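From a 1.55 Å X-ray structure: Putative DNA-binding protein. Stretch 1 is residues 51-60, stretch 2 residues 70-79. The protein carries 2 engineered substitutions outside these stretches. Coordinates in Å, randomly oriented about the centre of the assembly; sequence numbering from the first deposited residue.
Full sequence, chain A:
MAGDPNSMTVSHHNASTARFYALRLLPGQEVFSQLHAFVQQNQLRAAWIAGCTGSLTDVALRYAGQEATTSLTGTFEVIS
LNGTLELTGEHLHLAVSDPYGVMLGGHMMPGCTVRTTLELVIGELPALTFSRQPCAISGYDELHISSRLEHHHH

Stretch 1 (51-60) GCTGSLTDVA
Stretch 2, residues 70-79: TSLTGTFEVI

The two stretches run antiparallel as neighbouring β-strands, the axes of 51-56 and 75-79 lying 164° apart and approaching to 4.3 Å. Both chains are extended but turn a corner, stretch 1 at Thr 57 and Asp 58, stretch 2 at Gly 74.

Thr 70 begins the pairing through its carbonyl, with Ala 60 CA 3.5 Å from Thr 70 O. Ser 71 lies opposite Ala 60 (CA-CA 4.7 Å), two small residues on one face. Leu 72 (m, t) pairs with Val 59 (t) through two backbone bonds, Leu 72 N to Val 59 O and Val 59 N to Leu 72 O, each 2.8 Å; their branched side chains share the other face. Thr 73 (m) faces Asp 58 (m), CA-CA 4.4 Å, and Thr 73 OG1 donates to Asp 58 OD1 at 2.9 Å, a polar link suited to this exposed position.

Gly 74 N (phi/psi 169/-140) donates to Thr 57 O (2.8 Å). Gly 74 and Thr 75 lie opposite the single Thr 57 (phi/psi -109/-57), so a β-bulge places the extra residue in stretch 2. A CB on Gly 74 would crowd Phe 76 CE1. Thr 75 (m) points away.

Phe 76 (m, chi2 89°) resumes the ladder with Leu 56 (m, t): Phe 76 N to Leu 56 O is 3.0 Å, Leu 56 N to Phe 76 O 2.9 Å. Val 59 CG2 makes an off-centre CH-π contact, 4.1 Å from the Phe 76 ring centroid. Glu 77 (m, m, chi3 -64°) faces Ser 55 (p), Glu 77 OE2 3.7 Å from Ser 55 CB.

Val 78 N donates a hydrogen bond to Gly 54 O (2.8 Å). At phi/psi 162/-161 a CB on Gly 54 would jam against the preceding carbonyl O, so glycine fits. Val 78 (t) is buried: Val 78 CG2 packs 3.5 Å from Leu 56 CG, Val 78 CG1 4.1 Å from Cys 52 SG. A water oxygen lies 2.8 Å from Val 78 O and 2.7 Å from Cys 52 O, linking the carbonyls.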

# COMPACT_ATOMS: atom_id res chain seq x y z
N GLY A 51 5.68 -2.35 1.34
CA GLY A 51 5.93 -0.96 1.05
C GLY A 51 6.82 -0.84 -0.17
O GLY A 51 7.71 -1.67 -0.36
N CYS A 52 6.59 0.16 -1.01
CA CYS A 52 7.41 0.33 -2.20
C CYS A 52 7.34 1.73 -2.79
O CYS A 52 6.26 2.33 -2.89
CB CYS A 52 7.00 -0.68 -3.28
SG CYS A 52 7.96 -0.58 -4.83
N THR A 53 8.50 2.25 -3.16
CA THR A 53 8.57 3.57 -3.78
C THR A 53 9.76 3.55 -4.72
O THR A 53 10.72 2.82 -4.49
CB THR A 53 8.76 4.68 -2.74
OG1 THR A 53 8.71 5.95 -3.40
CG2 THR A 53 10.09 4.54 -2.03
N GLY A 54 9.69 4.33 -5.79
CA GLY A 54 10.79 4.34 -6.73
C GLY A 54 10.41 4.91 -8.08
O GLY A 54 9.39 5.59 -8.22
N SER A 55 11.23 4.61 -9.08
CA SER A 55 11.02 5.11 -10.43
C SER A 55 11.35 4.05 -11.47
O SER A 55 12.18 3.17 -11.23
CB SER A 55 11.91 6.34 -10.65
OG SER A 55 13.25 6.05 -10.33
N LEU A 56 10.69 4.13 -12.62
CA LEU A 56 10.92 3.18 -13.69
C LEU A 56 11.11 3.87 -15.03
O LEU A 56 10.67 5.01 -15.22
CB LEU A 56 9.73 2.22 -13.82
CG LEU A 56 9.35 1.36 -12.61
CD1 LEU A 56 8.06 0.62 -12.91
CD2 LEU A 56 10.47 0.38 -12.29
N THR A 57 11.76 3.17 -15.94
CA THR A 57 12.00 3.66 -17.29
C THR A 57 11.10 2.83 -18.21
O THR A 57 10.27 3.38 -18.94
CB THR A 57 13.47 3.47 -17.69
OG1 THR A 57 14.29 4.31 -16.87
CG2 THR A 57 13.68 3.84 -19.16
N ASP A 58 11.26 1.52 -18.16
CA ASP A 58 10.42 0.63 -18.95
C ASP A 58 9.34 0.09 -18.03
O ASP A 58 9.60 -0.22 -16.87
CB ASP A 58 11.24 -0.54 -19.51
CG ASP A 58 12.36 -0.09 -20.41
OD1 ASP A 58 12.11 0.75 -21.30
OD2 ASP A 58 13.50 -0.57 -20.23
N VAL A 59 8.12 -0.01 -18.55
CA VAL A 59 7.01 -0.52 -17.76
C VAL A 59 6.25 -1.57 -18.56
O VAL A 59 5.94 -1.37 -19.74
CB VAL A 59 6.04 0.62 -17.38
CG1 VAL A 59 4.90 0.06 -16.54
CG2 VAL A 59 6.78 1.70 -16.61
N ALA A 60 5.96 -2.69 -17.91
CA ALA A 60 5.23 -3.79 -18.54
C ALA A 60 3.99 -4.07 -17.70
O ALA A 60 4.09 -4.50 -16.55
CB ALA A 60 6.12 -5.03 -18.61
N THR A 70 1.19 -4.75 -22.23
CA THR A 70 1.43 -3.43 -22.78
C THR A 70 2.81 -2.98 -22.33
O THR A 70 3.09 -2.93 -21.13
CB THR A 70 0.37 -2.41 -22.29
OG1 THR A 70 -0.93 -2.86 -22.67
CG2 THR A 70 0.62 -1.04 -22.91
N SER A 71 3.68 -2.66 -23.28
CA SER A 71 5.03 -2.22 -22.97
C SER A 71 5.17 -0.73 -23.21
O SER A 71 4.87 -0.23 -24.30
CB SER A 71 6.05 -2.98 -23.81
OG SER A 71 6.00 -4.37 -23.52
N LEU A 72 5.62 -0.01 -22.19
CA LEU A 72 5.79 1.43 -22.30
C LEU A 72 7.19 1.82 -21.85
O LEU A 72 7.82 1.11 -21.07
CB LEU A 72 4.76 2.13 -21.42
CG LEU A 72 3.32 1.65 -21.59
CD1 LEU A 72 2.43 2.29 -20.54
CD2 LEU A 72 2.82 1.98 -22.99
N THR A 73 7.68 2.94 -22.35
CA THR A 73 8.99 3.42 -21.97
C THR A 73 8.90 4.92 -21.78
O THR A 73 8.25 5.62 -22.56
CB THR A 73 10.06 3.11 -23.03
OG1 THR A 73 10.13 1.70 -23.23
CG2 THR A 73 11.42 3.61 -22.57
N GLY A 74 9.53 5.41 -20.73
CA GLY A 74 9.51 6.83 -20.46
C GLY A 74 10.06 7.15 -19.10
O GLY A 74 11.05 6.55 -18.67
N THR A 75 9.42 8.09 -18.42
CA THR A 75 9.84 8.51 -17.10
C THR A 75 8.64 8.33 -16.18
O THR A 75 7.69 9.11 -16.24
CB THR A 75 10.27 9.99 -17.11
OG1 THR A 75 11.31 10.18 -18.08
CG2 THR A 75 10.77 10.40 -15.74
N PHE A 76 8.68 7.30 -15.35
CA PHE A 76 7.58 7.02 -14.45
C PHE A 76 7.98 6.91 -12.99
O PHE A 76 9.11 6.57 -12.65
CB PHE A 76 6.90 5.70 -14.82
CG PHE A 76 6.36 5.65 -16.22
CD1 PHE A 76 7.16 5.22 -17.28
CD2 PHE A 76 5.04 6.00 -16.48
CE1 PHE A 76 6.64 5.14 -18.58
CE2 PHE A 76 4.51 5.92 -17.76
CZ PHE A 76 5.32 5.49 -18.82
N GLU A 77 7.02 7.22 -12.12
CA GLU A 77 7.23 7.09 -10.68
C GLU A 77 6.38 5.91 -10.26
O GLU A 77 5.26 5.74 -10.76
CB GLU A 77 6.74 8.34 -9.94
CG GLU A 77 7.56 9.58 -10.20
CD GLU A 77 8.98 9.45 -9.70
OE1 GLU A 77 9.17 9.32 -8.48
OE2 GLU A 77 9.91 9.48 -10.53
N VAL A 78 6.91 5.08 -9.37
CA VAL A 78 6.14 3.95 -8.89
C VAL A 78 5.29 4.48 -7.74
O VAL A 78 5.82 4.93 -6.72
CB VAL A 78 7.04 2.82 -8.38
CG1 VAL A 78 6.19 1.75 -7.70
CG2 VAL A 78 7.81 2.22 -9.54
N ILE A 79 3.98 4.44 -7.90
CA ILE A 79 3.07 4.94 -6.88
C ILE A 79 2.71 3.83 -5.91
O ILE A 79 2.61 4.04 -4.70
CB ILE A 79 1.80 5.53 -7.52
CG1 ILE A 79 2.18 6.77 -8.34
CG2 ILE A 79 0.79 5.90 -6.44
CD1 ILE A 79 1.11 7.73 -8.74
O HOH W 1 5.63 4.77 -3.95